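Local coordinates for two-domain protein containing predicted PHP-like metal-dependent phosphoesterase (Bacteroides vulgatus ATCC 8482, PDB 3E38) that binds three zinc ions and is probably a metal-dependent phosphoesterase of the PHP type, possibly with 5'-3' exonuclease activity on DNA or RNA, at residues Glu7-Asp12 / Val277-Leu282; Leu187-Thr192 / Ile244-Leu249; Pro252-Cys257 / Phe324-Phe329. All blocks are in the same frame, centred on the assembly; numbering follows the deposited sequence.

Overall arrangement
Near the N terminus, in the loop between strands 2-3 and 17-22, segment 7-12 meets the Ig-like domain at 277-282 in interaction 1, closing a loop of 264 residues that takes in the mixed sheet and helix 247-257. Interaction 2 lies within that loop: strand 188-192 of the large mixed sheet meets the end of strand 242-244 and the start of helix 247-257. The same helix then carries interaction 3, in which 252-257 packs on 324-329 of the Ig-like domain. Interactions 2 and 3 follow in series, whereas 1 and 3 cross and touch, through Cys257 with Val277 and Asn328 with Val281. Helix 247-257 thus links the two domains, with the N-terminal loop as a second bridge.

Interaction 1 (Glu7-Asp12 / Val277-Leu282); sequences EIQVPD and VTDLVL
Gln9 and Asp279 grip each other by two hydrogen bonds, one to a carboxylate and one between backbones. The backbone N of Gln9 donates to OD2 of Asp279 over 2.9 Å, a fairly straight bond (162° at the hydrogen) that meets the carboxylate from above its plane. In return the backbone N of Asp279 reaches O of Gln9 at 3.0 Å, and this same oxygen receives a CA-H contact from Thr278. CG of Gln9 is anti to its carbonyl carbon (chi1 -63°) and the chain is extended to CD; from its end NE2 donates to a water, which in turn donates to OD2 of Asp279 and to O of Glu7. OD2 is therefore held by a backbone N-H and a water together. An alanine in place of Asp279 would probably leave the N-H of Gln9 and this water without their acceptor, and His304 without its partner at OD1.

Alongside the polar pairing, CG1 of Val10 rests on CD2 of Leu280 at 3.9 Å, and CD of Pro11 lies equally far, 3.9 Å, from CG2 of Thr278. Behind this shell, OG1 of Thr278 accepts from N of Leu280 at 3.0 Å and is also hydrogen-bonded to Asn276, just before the segment. Val10 and Pro11 further touch Phe253 of helix 247-257, while Val10 reaches Thr18 and Lys20 of strand 17-22. The Thr278 bond to Leu280 is an ST turn, set in the connection between strands 269-276 and 282-286 of the Ig-like domain, where the N-terminal loop docks.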
ATOM      1  N   GLU B   7       1.695   3.930 -16.894  1.00 30.99           N
ATOM      2  CA  GLU B   7       2.829   4.436 -17.644  1.00 32.60           C
ATOM      3  C   GLU B   7       4.012   4.701 -16.747  1.00 31.80           C
ATOM      4  O   GLU B   7       3.865   5.102 -15.617  1.00 31.07           O
ATOM      5  CB  GLU B   7       2.466   5.735 -18.363  1.00 32.77           C
ATOM      6  CG  GLU B   7       1.392   5.571 -19.445  1.00 38.23           C
ATOM      7  CD  GLU B   7       1.819   4.750 -20.664  1.00 39.13           C
ATOM      8  OE1 GLU B   7       3.027   4.491 -20.916  1.00 38.06           O
ATOM      9  OE2 GLU B   7       0.895   4.382 -21.402  1.00 37.01           O
ATOM     10  N   ILE B   8       5.188   4.501 -17.305  1.00 32.48           N
ATOM     11  CA  ILE B   8       6.446   4.815 -16.633  1.00 33.69           C
ATOM     12  C   ILE B   8       6.852   6.218 -17.103  1.00 35.43           C
ATOM     13  O   ILE B   8       7.278   6.414 -18.250  1.00 37.16           O
ATOM     14  CB  ILE B   8       7.557   3.808 -16.963  1.00 34.27           C
ATOM     15  CG1 ILE B   8       7.123   2.377 -16.561  1.00 37.72           C
ATOM     16  CG2 ILE B   8       8.873   4.226 -16.284  1.00 29.69           C
ATOM     17  CD1 ILE B   8       8.018   1.260 -17.088  1.00 35.50           C
ATOM     18  N   GLN B   9       6.706   7.181 -16.194  1.00 32.32           N
ATOM     19  CA  GLN B   9       6.985   8.592 -16.474  1.00 30.58           C
ATOM     20  C   GLN B   9       8.432   8.992 -16.331  1.00 29.52           C
ATOM     21  O   GLN B   9       8.909   9.323 -15.260  1.00 27.06           O
ATOM     22  CB  GLN B   9       6.135   9.467 -15.579  1.00 30.41           C
ATOM     23  CG  GLN B   9       4.637   9.279 -15.853  1.00 34.01           C
ATOM     24  CD  GLN B   9       3.832  10.203 -14.986  1.00 36.27           C
ATOM     25  OE1 GLN B   9       3.978  11.419 -15.063  1.00 43.65           O
ATOM     26  NE2 GLN B   9       3.030   9.640 -14.115  1.00 40.16           N
ATOM     27  N   VAL B  10       9.110   8.911 -17.461  1.00 29.77           N
ATOM     28  CA  VAL B  10      10.518   9.305 -17.577  1.00 33.26           C
ATOM     29  C   VAL B  10      10.629  10.143 -18.853  1.00 31.71           C
ATOM     30  O   VAL B  10       9.750  10.074 -19.712  1.00 34.21           O
ATOM     31  CB  VAL B  10      11.499   8.111 -17.610  1.00 30.07           C
ATOM     32  CG1 VAL B  10      11.569   7.438 -16.226  1.00 32.12           C
ATOM     33  CG2 VAL B  10      11.117   7.133 -18.702  1.00 32.80           C
ATOM     34  N   PRO B  11      11.680  10.933 -18.966  1.00 30.84           N
ATOM     35  CA  PRO B  11      11.764  11.728 -20.166  1.00 32.54           C
ATOM     36  C   PRO B  11      12.432  11.058 -21.341  1.00 33.36           C
ATOM     37  O   PRO B  11      12.965   9.934 -21.267  1.00 34.53           O
ATOM     38  CB  PRO B  11      12.621  12.935 -19.737  1.00 32.00           C
ATOM     39  CG  PRO B  11      13.394  12.479 -18.498  1.00 33.22           C
ATOM     40  CD  PRO B  11      12.848  11.132 -18.079  1.00 32.28           C
ATOM     41  N   ASP B  12      12.408  11.831 -22.417  1.00 32.78           N
ATOM     42  CA  ASP B  12      13.012  11.469 -23.682  1.00 33.25           C
ATOM     43  C   ASP B  12      14.195  12.321 -23.942  1.00 31.83           C
ATOM     44  O   ASP B  12      14.147  13.494 -23.749  1.00 32.62           O
ATOM     45  CB  ASP B  12      12.048  11.708 -24.840  1.00 31.48           C
ATOM     46  CG  ASP B  12      10.837  10.811 -24.776  1.00 40.26           C
ATOM     47  OD1 ASP B  12      10.974   9.593 -24.457  1.00 29.70           O
ATOM     48  OD2 ASP B  12       9.751  11.342 -25.054  1.00 33.29           O
ATOM     49  N   VAL B 277      10.477  15.621 -12.159  1.00 33.35           N
ATOM     50  CA  VAL B 277       9.307  15.461 -13.016  1.00 34.26           C
ATOM     51  C   VAL B 277       9.174  13.994 -13.453  1.00 35.05           C
ATOM     52  O   VAL B 277       8.446  13.657 -14.390  1.00 37.77           O
ATOM     53  CB  VAL B 277       9.390  16.447 -14.244  1.00 33.93           C
ATOM     54  CG1 VAL B 277       9.481  17.901 -13.773  1.00 28.07           C
ATOM     55  CG2 VAL B 277      10.560  16.129 -15.110  1.00 23.58           C
ATOM     56  N   THR B 278       9.882  13.128 -12.742  1.00 32.62           N
ATOM     57  CA  THR B 278       9.883  11.686 -13.064  1.00 32.00           C
ATOM     58  C   THR B 278       9.349  10.803 -11.958  1.00 31.43           C
ATOM     59  O   THR B 278       8.912  11.259 -10.915  1.00 32.42           O
ATOM     60  CB  THR B 278      11.280  11.174 -13.429  1.00 32.79           C
ATOM     61  OG1 THR B 278      12.075  11.044 -12.252  1.00 35.11           O
ATOM     62  CG2 THR B 278      11.990  12.159 -14.379  1.00 29.87           C
ATOM     63  N   ASP B 279       9.331   9.521 -12.277  1.00 33.39           N
ATOM     64  CA  ASP B 279       8.912   8.442 -11.378  1.00 30.76           C
ATOM     65  C   ASP B 279      10.143   7.917 -10.631  1.00 32.24           C
ATOM     66  O   ASP B 279      10.068   7.017  -9.786  1.00 32.39           O
ATOM     67  CB  ASP B 279       8.275   7.263 -12.143  1.00 32.44           C
ATOM     68  CG  ASP B 279       6.836   7.479 -12.512  1.00 32.06           C
ATOM     69  OD1 ASP B 279       6.210   8.409 -11.963  1.00 36.44           O
ATOM     70  OD2 ASP B 279       6.331   6.679 -13.337  1.00 33.85           O
ATOM     71  N   LEU B 280      11.279   8.516 -10.953  1.00 33.23           N
ATOM     72  CA  LEU B 280      12.550   8.118 -10.397  1.00 31.20           C
ATOM     73  C   LEU B 280      13.009   9.018  -9.281  1.00 30.64           C
ATOM     74  O   LEU B 280      13.124  10.230  -9.438  1.00 32.28           O
ATOM     75  CB  LEU B 280      13.662   8.173 -11.460  1.00 34.71           C
ATOM     76  CG  LEU B 280      13.548   7.553 -12.857  1.00 37.79           C
ATOM     77  CD1 LEU B 280      14.965   7.478 -13.528  1.00 37.65           C
ATOM     78  CD2 LEU B 280      12.951   6.229 -12.776  1.00 27.52           C
ATOM     79  N   VAL B 281      13.359   8.389  -8.178  1.00 30.26           N
ATOM     80  CA  VAL B 281      13.904   9.097  -7.062  1.00 33.79           C
ATOM     81  C   VAL B 281      15.325   9.426  -7.460  1.00 33.74           C
ATOM     82  O   VAL B 281      15.984   8.662  -8.156  1.00 33.23           O
ATOM     83  CB  VAL B 281      13.952   8.292  -5.776  1.00 36.80           C
ATOM     84  CG1 VAL B 281      15.041   7.226  -5.891  1.00 40.03           C
ATOM     85  CG2 VAL B 281      14.237   9.246  -4.593  1.00 31.38           C
ATOM     86  N   LEU B 282      15.754  10.593  -7.027  1.00 32.56           N
ATOM     87  CA  LEU B 282      17.069  11.128  -7.369  1.00 35.68           C
ATOM     88  C   LEU B 282      17.798  11.463  -6.098  1.00 34.33           C
ATOM     89  O   LEU B 282      17.254  12.081  -5.214  1.00 34.89           O
ATOM     90  CB  LEU B 282      16.922  12.369  -8.271  1.00 36.09           C
ATOM     91  CG  LEU B 282      16.098  12.144  -9.549  1.00 39.35           C
ATOM     92  CD1 LEU B 282      15.527  13.452 -10.137  1.00 28.86           C
ATOM     93  CD2 LEU B 282      16.940  11.350 -10.600  1.00 27.91           C
TER
HETATM   94  O   HOH W   1       3.455   6.962 -13.311  1.00 47.62           O

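Interaction 2 (Leu187-Thr192 / Ile244-Leu249); sequences LTMIGT and IGREDL
Arg246 reaches the residue just before strand 188-192, donating from NH2 to the backbone O of Leu187. This hydrogen bond is short, 2.6 Å, and almost straight at 174°; the oxygen lies in the guanidinium plane, at its edge. The chain is extended as far as NE, and the turn at chi4 (67°) then places CZ. A water bridges the same two segments, accepting from N of Met189 at 2.9 Å and, more weakly, from NH1 of Arg246, so NH2 binds the 187-192 segment directly and NH1 weakly through the water.

The apolar part belongs to Met189, present as selenomethionine. Its extended chain brings SE to 3.8 Å from CA of Gly245 and to 4.0 Å from CG2 of Ile244, the side chains of Met189 and Ile244 crossing at about a right angle. Farther out, the methyl CE sits over the centre of the guanidinium, 4.2 Å above its plane, and also approaches CG of Arg246. The arginine is thus met on one face by a methyl and at its edge by oxygens.

Arg246 is the N-cap residue of helix 247-257. Its NH2 also makes a weak hydrogen bond to O of Cys182 in helix 176-185, whose Cys182 and Leu183 pack on Met189, while Ile244 rests on Ile179 of that helix and on Phe239 of strand 235-239.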
ATOM      1  N   LEU B 187      30.302  -2.343 -25.032  1.00 35.07           N
ATOM      2  CA  LEU B 187      29.097  -3.133 -25.161  1.00 33.78           C
ATOM      3  C   LEU B 187      27.894  -2.411 -24.599  1.00 34.37           C
ATOM      4  O   LEU B 187      27.992  -1.420 -23.860  1.00 37.47           O
ATOM      5  CB  LEU B 187      29.255  -4.479 -24.448  1.00 32.05           C
ATOM      6  CG  LEU B 187      30.466  -5.322 -24.861  1.00 31.11           C
ATOM      7  CD1 LEU B 187      30.876  -6.301 -23.806  1.00 17.99           C
ATOM      8  CD2 LEU B 187      30.175  -6.059 -26.148  1.00 32.51           C
ATOM      9  N   THR B 188      26.754  -2.972 -24.957  1.00 30.88           N
ATOM     10  CA  THR B 188      25.437  -2.462 -24.526  1.00 29.82           C
ATOM     11  C   THR B 188      25.090  -2.966 -23.144  1.00 28.94           C
ATOM     12  O   THR B 188      25.073  -4.158 -22.933  1.00 31.12           O
ATOM     13  CB  THR B 188      24.375  -2.861 -25.517  1.00 28.09           C
ATOM     14  OG1 THR B 188      24.755  -2.305 -26.780  1.00 26.80           O
ATOM     15  CG2 THR B 188      22.972  -2.358 -25.107  1.00 28.72           C
HETATM   16  N   MSE B 189      24.863  -2.037 -22.204  1.00 27.82           N
HETATM   17  CA  MSE B 189      24.457  -2.393 -20.832  1.00 27.22           C
HETATM   18  C   MSE B 189      22.982  -2.696 -20.850  1.00 29.48           C
HETATM   19  O   MSE B 189      22.184  -1.912 -21.349  1.00 27.36           O
HETATM   20  CB  MSE B 189      24.742  -1.275 -19.841  1.00 24.45           C
HETATM   21  CG  MSE B 189      26.207  -0.889 -19.799  1.00 32.00           C
HETATM   22 SE   MSE B 189      26.460   0.409 -18.449  0.75 34.59          SE
HETATM   23  CE  MSE B 189      28.228   1.096 -19.101  1.00 19.38           C
ATOM     24  N   ILE B 190      22.683  -3.878 -20.335  1.00 30.91           N
ATOM     25  CA  ILE B 190      21.340  -4.445 -20.296  1.00 28.74           C
ATOM     26  C   ILE B 190      20.796  -4.692 -18.900  1.00 26.82           C
ATOM     27  O   ILE B 190      21.496  -5.072 -17.987  1.00 23.13           O
ATOM     28  CB  ILE B 190      21.265  -5.806 -21.042  1.00 28.47           C
ATOM     29  CG1 ILE B 190      21.582  -5.668 -22.519  1.00 29.53           C
ATOM     30  CG2 ILE B 190      19.816  -6.396 -20.948  1.00 24.66           C
ATOM     31  CD1 ILE B 190      20.507  -4.944 -23.320  1.00 29.18           C
ATOM     32  N   GLY B 191      19.492  -4.537 -18.771  1.00 26.98           N
ATOM     33  CA  GLY B 191      18.855  -4.867 -17.514  1.00 26.44           C
ATOM     34  C   GLY B 191      17.522  -5.550 -17.726  1.00 29.67           C
ATOM     35  O   GLY B 191      16.655  -5.050 -18.442  1.00 30.35           O
ATOM     36  N   THR B 192      17.372  -6.692 -17.076  1.00 29.34           N
ATOM     37  CA  THR B 192      16.176  -7.517 -17.269  1.00 29.20           C
ATOM     38  C   THR B 192      15.645  -8.124 -15.991  1.00 27.69           C
ATOM     39  O   THR B 192      16.273  -8.066 -14.954  1.00 26.73           O
ATOM     40  CB  THR B 192      16.459  -8.646 -18.247  1.00 29.97           C
ATOM     41  OG1 THR B 192      17.306  -9.587 -17.606  1.00 30.92           O
ATOM     42  CG2 THR B 192      17.175  -8.128 -19.497  1.00 27.35           C
ATOM     43  N   ILE B 244      21.632   2.786 -14.532  1.00 35.12           N
ATOM     44  CA  ILE B 244      22.993   2.491 -14.928  1.00 34.30           C
ATOM     45  C   ILE B 244      23.240   2.699 -16.412  1.00 36.51           C
ATOM     46  O   ILE B 244      22.528   2.174 -17.259  1.00 38.26           O
ATOM     47  CB  ILE B 244      23.294   1.032 -14.558  1.00 35.00           C
ATOM     48  CG1 ILE B 244      22.898   0.802 -13.086  1.00 35.68           C
ATOM     49  CG2 ILE B 244      24.777   0.686 -14.858  1.00 22.64           C
ATOM     50  CD1 ILE B 244      22.343  -0.563 -12.759  1.00 25.83           C
ATOM     51  N   GLY B 245      24.267   3.475 -16.711  1.00 34.39           N
ATOM     52  CA  GLY B 245      24.616   3.747 -18.100  1.00 36.52           C
ATOM     53  C   GLY B 245      25.797   4.675 -18.333  1.00 35.20           C
ATOM     54  O   GLY B 245      26.429   5.154 -17.412  1.00 34.62           O
ATOM     55  N   ARG B 246      26.098   4.919 -19.596  1.00 37.20           N
ATOM     56  CA  ARG B 246      27.188   5.829 -19.928  1.00 37.30           C
ATOM     57  C   ARG B 246      26.786   7.265 -19.625  1.00 37.25           C
ATOM     58  O   ARG B 246      25.660   7.727 -19.837  1.00 37.37           O
ATOM     59  CB  ARG B 246      27.670   5.667 -21.369  1.00 39.37           C
ATOM     60  CG  ARG B 246      28.433   4.384 -21.585  1.00 35.83           C
ATOM     61  CD  ARG B 246      29.116   4.304 -22.951  1.00 29.77           C
ATOM     62  NE  ARG B 246      29.675   2.963 -23.150  1.00 23.36           N
ATOM     63  CZ  ARG B 246      28.934   1.865 -23.290  1.00 37.11           C
ATOM     64  NH1 ARG B 246      27.602   1.929 -23.210  1.00 32.89           N
ATOM     65  NH2 ARG B 246      29.512   0.697 -23.438  1.00 34.90           N
ATOM     66  N   GLU B 247      27.759   7.940 -19.068  1.00 36.66           N
ATOM     67  CA  GLU B 247      27.633   9.326 -18.666  1.00 36.58           C
ATOM     68  C   GLU B 247      27.085  10.227 -19.760  1.00 33.44           C
ATOM     69  O   GLU B 247      26.341  11.158 -19.498  1.00 30.77           O
ATOM     70  CB  GLU B 247      29.005   9.861 -18.267  1.00 35.61           C
ATOM     71  CG  GLU B 247      28.944  11.325 -18.026  1.00 43.49           C
ATOM     72  CD  GLU B 247      30.271  11.914 -17.752  1.00 49.80           C
ATOM     73  OE1 GLU B 247      31.284  11.215 -17.941  1.00 58.15           O
ATOM     74  OE2 GLU B 247      30.297  13.085 -17.356  1.00 64.97           O
ATOM     75  N   ASP B 248      27.514   9.949 -20.982  1.00 31.08           N
ATOM     76  CA  ASP B 248      27.119  10.747 -22.144  1.00 32.33           C
ATOM     77  C   ASP B 248      25.637  10.592 -22.430  1.00 32.44           C
ATOM     78  O   ASP B 248      25.056  11.315 -23.209  1.00 34.31           O
ATOM     79  CB  ASP B 248      27.926  10.386 -23.382  1.00 33.80           C
ATOM     80  CG  ASP B 248      27.636   8.987 -23.875  1.00 39.26           C
ATOM     81  OD1 ASP B 248      26.591   8.399 -23.499  1.00 56.86           O
ATOM     82  OD2 ASP B 248      28.453   8.482 -24.637  1.00 35.44           O
ATOM     83  N   LEU B 249      25.046   9.623 -21.771  1.00 34.19           N
ATOM     84  CA  LEU B 249      23.618   9.372 -21.877  1.00 34.04           C
ATOM     85  C   LEU B 249      22.907   9.796 -20.586  1.00 35.71           C
ATOM     86  O   LEU B 249      21.842  10.417 -20.637  1.00 36.68           O
ATOM     87  CB  LEU B 249      23.340   7.903 -22.179  1.00 33.38           C
ATOM     88  CG  LEU B 249      23.534   7.436 -23.624  1.00 33.80           C
ATOM     89  CD1 LEU B 249      23.194   5.975 -23.711  1.00 25.04           C
ATOM     90  CD2 LEU B 249      22.670   8.281 -24.564  1.00 31.39           C
TER
HETATM   91  O   HOH W   2      24.921   0.777 -23.010  1.00 29.47           O

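Interaction 3 (Pro252-Cys257 / Phe324-Phe329); sequences PFFEKC and FEVTNF
Phe254 has CG anti to its backbone N (chi1 177°), which carries the ring off helix 247-257 toward Val326 and Phe329; Phe329, its CG anti to the carbonyl carbon (chi1 -88°), points toward the helix. The two rings form an offset edge-to-face pair, the edge of Phe254 turned to the face of Phe329, with centroids 5.9 Å apart and planes at 85°. CE2 of Phe329 also lies 3.8 Å from CB of Phe254, so the packing runs from the ring back to the helix.

Val326 supplies a CH-pi contact: its CG2 stands over one face of the Phe254 ring, 3.8 Å from the centroid and somewhat offset toward the rim. Beyond it, CE1 of Phe324 comes within 4.2 Å of CZ of Phe254, which meets the Phe324 ring at its edge. Two other residues of the helix also touch Phe329. CD2 of Phe253 is 4.0 Å from CE2 of Phe329, and the sulfur of Cys257 lies at the edge of the same ring.

The Val326-Phe329 type I turn, closed by the bond from N of Phe329 to O of Val326, directs Phe329 back toward the helix after strand 321-326. Tyr339 of strand 335-342 makes another edge-to-face pair with Phe254, and Leu284 and Leu337 also border its ring. No hydrogen bond crosses between 252-257 and 324-329: the helix leading into the Ig-like domain is joined to this corner by buried aromatic and aliphatic packing, so the contact between these two segments depends on shape and apolar contact rather than on polar bonds.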
ATOM      1  N   PRO B 252      22.664  13.907 -19.986  1.00 33.69           N
ATOM      2  CA  PRO B 252      21.538  14.620 -20.571  1.00 33.72           C
ATOM      3  C   PRO B 252      20.184  14.151 -20.084  1.00 33.23           C
ATOM      4  O   PRO B 252      19.200  14.889 -20.194  1.00 34.91           O
ATOM      5  CB  PRO B 252      21.657  14.307 -22.077  1.00 34.17           C
ATOM      6  CG  PRO B 252      22.593  13.135 -22.174  1.00 35.64           C
ATOM      7  CD  PRO B 252      23.547  13.360 -21.027  1.00 34.14           C
ATOM      8  N   PHE B 253      20.154  12.934 -19.559  1.00 33.65           N
ATOM      9  CA  PHE B 253      18.875  12.302 -19.079  1.00 31.35           C
ATOM     10  C   PHE B 253      18.504  12.961 -17.769  1.00 28.83           C
ATOM     11  O   PHE B 253      17.370  13.364 -17.532  1.00 28.10           O
ATOM     12  CB  PHE B 253      19.031  10.777 -18.954  1.00 30.55           C
ATOM     13  CG  PHE B 253      17.774  10.048 -18.590  1.00 34.31           C
ATOM     14  CD1 PHE B 253      16.770   9.839 -19.531  1.00 34.17           C
ATOM     15  CD2 PHE B 253      17.599   9.530 -17.315  1.00 36.43           C
ATOM     16  CE1 PHE B 253      15.601   9.153 -19.202  1.00 38.01           C
ATOM     17  CE2 PHE B 253      16.421   8.846 -16.981  1.00 42.43           C
ATOM     18  CZ  PHE B 253      15.424   8.662 -17.933  1.00 33.71           C
ATOM     19  N   PHE B 254      19.515  13.156 -16.945  1.00 31.40           N
ATOM     20  CA  PHE B 254      19.305  13.790 -15.649  1.00 30.74           C
ATOM     21  C   PHE B 254      18.797  15.177 -15.841  1.00 30.42           C
ATOM     22  O   PHE B 254      17.956  15.647 -15.116  1.00 29.26           O
ATOM     23  CB  PHE B 254      20.581  13.864 -14.823  1.00 31.50           C
ATOM     24  CG  PHE B 254      20.388  14.576 -13.504  1.00 34.77           C
ATOM     25  CD1 PHE B 254      19.700  13.965 -12.471  1.00 27.82           C
ATOM     26  CD2 PHE B 254      20.897  15.853 -13.295  1.00 39.01           C
ATOM     27  CE1 PHE B 254      19.517  14.605 -11.257  1.00 30.31           C
ATOM     28  CE2 PHE B 254      20.709  16.502 -12.054  1.00 33.06           C
ATOM     29  CZ  PHE B 254      20.037  15.875 -11.052  1.00 34.54           C
ATOM     30  N   GLU B 255      19.344  15.828 -16.847  1.00 36.03           N
ATOM     31  CA  GLU B 255      18.981  17.226 -17.181  1.00 36.13           C
ATOM     32  C   GLU B 255      17.492  17.328 -17.537  1.00 35.04           C
ATOM     33  O   GLU B 255      16.833  18.339 -17.314  1.00 35.95           O
ATOM     34  CB  GLU B 255      19.876  17.737 -18.317  1.00 37.45           C
ATOM     35  CG  GLU B 255      19.819  19.222 -18.593  1.00 45.17           C
ATOM     36  CD  GLU B 255      18.611  19.632 -19.407  1.00 54.83           C
ATOM     37  OE1 GLU B 255      18.323  18.968 -20.434  1.00 60.26           O
ATOM     38  OE2 GLU B 255      17.964  20.642 -19.032  1.00 59.65           O
ATOM     39  N   LYS B 256      16.952  16.235 -18.032  1.00 35.10           N
ATOM     40  CA  LYS B 256      15.541  16.174 -18.416  1.00 33.42           C
ATOM     41  C   LYS B 256      14.658  15.749 -17.242  1.00 34.79           C
ATOM     42  O   LYS B 256      13.432  15.900 -17.277  1.00 35.01           O
ATOM     43  CB  LYS B 256      15.360  15.139 -19.520  1.00 32.70           C
ATOM     44  CG  LYS B 256      16.089  15.429 -20.781  1.00 36.00           C
ATOM     45  CD  LYS B 256      15.370  16.432 -21.576  1.00 35.52           C
ATOM     46  CE  LYS B 256      15.831  16.363 -23.009  1.00 42.96           C
ATOM     47  NZ  LYS B 256      15.093  17.363 -23.793  1.00 44.42           N
ATOM     48  N   CYS B 257      15.306  15.237 -16.199  1.00 35.43           N
ATOM     49  CA  CYS B 257      14.589  14.673 -15.024  1.00 36.17           C
ATOM     50  C   CYS B 257      14.196  15.726 -14.011  1.00 36.92           C
ATOM     51  O   CYS B 257      13.299  15.530 -13.200  1.00 33.07           O
ATOM     52  CB  CYS B 257      15.439  13.625 -14.313  1.00 35.89           C
ATOM     53  SG  CYS B 257      15.576  12.050 -15.170  1.00 34.11           S
ATOM     54  N   PHE B 324      27.627  18.442  -7.231  1.00 31.01           N
ATOM     55  CA  PHE B 324      27.129  17.237  -6.588  1.00 28.57           C
ATOM     56  C   PHE B 324      27.137  16.020  -7.478  1.00 28.44           C
ATOM     57  O   PHE B 324      27.099  16.082  -8.716  1.00 27.08           O
ATOM     58  CB  PHE B 324      25.714  17.471  -6.040  1.00 30.02           C
ATOM     59  CG  PHE B 324      24.727  17.958  -7.062  1.00 29.39           C
ATOM     60  CD1 PHE B 324      24.089  17.069  -7.908  1.00 26.39           C
ATOM     61  CD2 PHE B 324      24.433  19.307  -7.173  1.00 37.05           C
ATOM     62  CE1 PHE B 324      23.156  17.517  -8.839  1.00 32.72           C
ATOM     63  CE2 PHE B 324      23.507  19.758  -8.119  1.00 32.20           C
ATOM     64  CZ  PHE B 324      22.867  18.851  -8.944  1.00 33.30           C
ATOM     65  N   GLU B 325      27.205  14.887  -6.807  1.00 28.81           N
ATOM     66  CA  GLU B 325      27.106  13.592  -7.475  1.00 30.33           C
ATOM     67  C   GLU B 325      25.642  13.099  -7.439  1.00 29.51           C
ATOM     68  O   GLU B 325      24.985  13.257  -6.437  1.00 30.31           O
ATOM     69  CB  GLU B 325      27.994  12.590  -6.754  1.00 30.87           C
ATOM     70  CG  GLU B 325      28.113  11.250  -7.382  1.00 34.17           C
ATOM     71  CD  GLU B 325      28.826  10.279  -6.452  1.00 42.14           C
ATOM     72  OE1 GLU B 325      29.163  10.706  -5.331  1.00 53.72           O
ATOM     73  OE2 GLU B 325      29.020   9.087  -6.809  1.00 46.81           O
ATOM     74  N   VAL B 326      25.127  12.556  -8.545  1.00 30.70           N
ATOM     75  CA  VAL B 326      23.787  11.932  -8.517  1.00 29.94           C
ATOM     76  C   VAL B 326      24.137  10.498  -8.271  1.00 31.27           C
ATOM     77  O   VAL B 326      24.358   9.732  -9.209  1.00 35.33           O
ATOM     78  CB  VAL B 326      22.987  12.044  -9.799  1.00 27.76           C
ATOM     79  CG1 VAL B 326      21.545  11.412  -9.574  1.00 28.59           C
ATOM     80  CG2 VAL B 326      22.931  13.505 -10.252  1.00 22.88           C
ATOM     81  N   THR B 327      24.157  10.157  -6.988  1.00 30.88           N
ATOM     82  CA  THR B 327      24.687   8.877  -6.493  1.00 29.80           C
ATOM     83  C   THR B 327      24.029   7.648  -7.072  1.00 32.77           C
ATOM     84  O   THR B 327      24.652   6.585  -7.100  1.00 35.66           O
ATOM     85  CB  THR B 327      24.612   8.766  -4.915  1.00 28.63           C
ATOM     86  OG1 THR B 327      23.247   8.801  -4.477  1.00 36.75           O
ATOM     87  CG2 THR B 327      25.408   9.883  -4.226  1.00 32.78           C
ATOM     88  N   ASN B 328      22.783   7.767  -7.519  1.00 28.43           N
ATOM     89  CA  ASN B 328      22.087   6.582  -8.020  1.00 30.23           C
ATOM     90  C   ASN B 328      22.030   6.526  -9.551  1.00 30.86           C
ATOM     91  O   ASN B 328      21.347   5.707 -10.129  1.00 34.77           O
ATOM     92  CB  ASN B 328      20.685   6.429  -7.400  1.00 28.13           C
ATOM     93  CG  ASN B 328      19.762   7.563  -7.719  1.00 26.76           C
ATOM     94  OD1 ASN B 328      20.176   8.698  -7.702  1.00 27.65           O
ATOM     95  ND2 ASN B 328      18.451   7.263  -7.914  1.00 32.53           N
ATOM     96  N   PHE B 329      22.747   7.441 -10.183  1.00 31.63           N
ATOM     97  CA  PHE B 329      22.939   7.444 -11.652  1.00 29.65           C
ATOM     98  C   PHE B 329      24.345   6.959 -11.877  1.00 32.79           C
ATOM     99  O   PHE B 329      25.301   7.749 -11.959  1.00 32.65           O
ATOM    100  CB  PHE B 329      22.735   8.815 -12.260  1.00 30.36           C
ATOM    101  CG  PHE B 329      21.283   9.104 -12.636  1.00 32.01           C
ATOM    102  CD1 PHE B 329      20.246   8.477 -11.976  1.00 21.33           C
ATOM    103  CD2 PHE B 329      20.983  10.021 -13.628  1.00 36.32           C
ATOM    104  CE1 PHE B 329      18.946   8.748 -12.314  1.00 33.68           C
ATOM    105  CE2 PHE B 329      19.675  10.293 -13.974  1.00 35.86           C
ATOM    106  CZ  PHE B 329      18.661   9.665 -13.316  1.00 33.43           C
TER